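Local coordinates for ADP-ribose pyrophosphatase (Streptococcus suis, PDB 3O8S), which probably hydrolyses ADP-ribose or a related nucleoside diphosphate linked to another moiety, as a member of the NUDIX hydrolase family, at residues Phe171-Asp174 / Asp175-Pro178. Residues are numbered along the deposited sequence; the frame is centred on the assembly and turned at random.
Sequences FSLD and DLPP
Ser172 and Asp175 close a type I beta turn, the amide N of Asp175 donating to Ser172 O over 3.1 Å from above the carbonyl plane, 64° out of it. A second, weak bond inside the turn runs from Asp174 N to Ser172 OG (3.5 Å), which the serine places there by turning its hydroxyl anti to its own backbone N (chi1 171°). At the open end of the turn a water ties the two arms together, accepting from Ser172 N and donating to Asp175 O at 2.8 Å. Beyond it, Pro177 leans over one face of the Phe171 ring, tilted rather than parallel, with CG leading: Pro177 CG stands 3.6 Å from the ring centroid, only 9° off the normal, a CH-pi contact, while Pro177 CD packs 3.6 Å from Phe171 CD2. Asp175 O lies at the ring's edge, 4.2 Å from Phe171 CD2. Leu173 and Leu176 run side by side in the same direction, their CD2 methyls 3.9 Å apart, and Leu176 CD1 reaches Leu173 O at 3.8 Å. This leucine pair joins the turn to helix 186-197, through Ala190 and Leu193 for Leu173 and Leu189 for Leu176. The Phe171 ring meets Trp93 edge-to-face, and Pro177 also touches that tryptophan and Leu85. The connection leaving strand 167-171 of the NUDIX domain thus reverses at the surface with its apolar side chains set against sheet and helix. Direct and water-mediated backbone bonds fix the bend, complemented by dispersion and a weak C-H to ring attraction between Pro177 and Phe171.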
loop_
_atom_site.group_PDB
_atom_site.type_symbol
_atom_site.label_atom_id
_atom_site.label_comp_id
_atom_site.label_asym_id
_atom_site.label_seq_id
_atom_site.Cartn_x
_atom_site.Cartn_y
_atom_site.Cartn_z
ATOM N N PHE A 171 -12.550 2.695 21.918
ATOM C CA PHE A 171 -11.767 3.495 22.845
ATOM C C PHE A 171 -11.498 4.869 22.296
ATOM O O PHE A 171 -11.175 5.012 21.124
ATOM C CB PHE A 171 -10.431 2.790 23.169
ATOM C CG PHE A 171 -10.587 1.472 23.881
ATOM C CD1 PHE A 171 -10.713 0.286 23.165
ATOM C CD2 PHE A 171 -10.589 1.409 25.272
ATOM C CE1 PHE A 171 -10.859 -0.933 23.825
ATOM C CE2 PHE A 171 -10.723 0.183 25.934
ATOM C CZ PHE A 171 -10.853 -0.981 25.206
ATOM N N SER A 172 -11.611 5.872 23.169
ATOM C CA SER A 172 -11.304 7.264 22.879
ATOM C C SER A 172 -9.776 7.401 22.765
ATOM O O SER A 172 -9.042 6.757 23.530
ATOM C CB SER A 172 -11.876 8.154 23.984
ATOM O OG SER A 172 -11.447 9.503 23.889
ATOM N N LEU A 173 -9.294 8.225 21.825
ATOM C CA LEU A 173 -7.843 8.409 21.641
ATOM C C LEU A 173 -7.183 9.162 22.811
ATOM O O LEU A 173 -5.950 9.184 22.906
ATOM C CB LEU A 173 -7.522 9.117 20.316
ATOM C CG LEU A 173 -7.796 8.387 18.991
ATOM C CD1 LEU A 173 -6.767 8.748 18.005
ATOM C CD2 LEU A 173 -7.770 6.871 19.124
ATOM N N ASP A 174 -8.002 9.740 23.716
ATOM C CA ASP A 174 -7.544 10.456 24.907
ATOM C C ASP A 174 -7.469 9.502 26.103
ATOM O O ASP A 174 -6.890 9.861 27.129
ATOM C CB ASP A 174 -8.471 11.651 25.221
ATOM C CG ASP A 174 -8.704 12.602 24.053
ATOM O OD1 ASP A 174 -7.703 13.030 23.414
ATOM O OD2 ASP A 174 -9.882 12.922 23.777
ATOM N N ASP A 175 -8.052 8.290 25.978
ATOM C CA ASP A 175 -8.050 7.293 27.051
ATOM C C ASP A 175 -7.902 5.873 26.454
ATOM O O ASP A 175 -8.808 5.040 26.518
ATOM C CB ASP A 175 -9.315 7.445 27.924
ATOM C CG ASP A 175 -9.379 6.543 29.136
ATOM O OD1 ASP A 175 -8.317 6.296 29.752
ATOM O OD2 ASP A 175 -10.487 6.079 29.465
ATOM N N LEU A 176 -6.735 5.620 25.854
ATOM C CA LEU A 176 -6.430 4.344 25.215
ATOM C C LEU A 176 -6.038 3.257 26.245
ATOM O O LEU A 176 -5.448 3.569 27.291
ATOM C CB LEU A 176 -5.302 4.530 24.182
ATOM C CG LEU A 176 -5.661 5.288 22.894
ATOM C CD1 LEU A 176 -4.407 5.756 22.161
ATOM C CD2 LEU A 176 -6.560 4.458 21.984
ATOM N N PRO A 177 -6.338 1.968 25.947
ATOM C CA PRO A 177 -5.918 0.889 26.857
ATOM C C PRO A 177 -4.441 0.522 26.579
ATOM O O PRO A 177 -3.874 1.121 25.649
ATOM C CB PRO A 177 -6.896 -0.237 26.513
ATOM C CG PRO A 177 -7.197 -0.034 25.064
ATOM C CD PRO A 177 -7.014 1.427 24.748
ATOM N N PRO A 178 -3.764 -0.406 27.316
ATOM C CA PRO A 178 -2.346 -0.695 26.980
ATOM C C PRO A 178 -2.230 -1.290 25.577
ATOM O O PRO A 178 -2.969 -2.209 25.231
ATOM C CB PRO A 178 -1.874 -1.664 28.077
ATOM C CG PRO A 178 -3.096 -2.131 28.769
ATOM C CD PRO A 178 -4.235 -1.203 28.469
HETATM O O HOH W 1 -11.600 4.920 26.092
#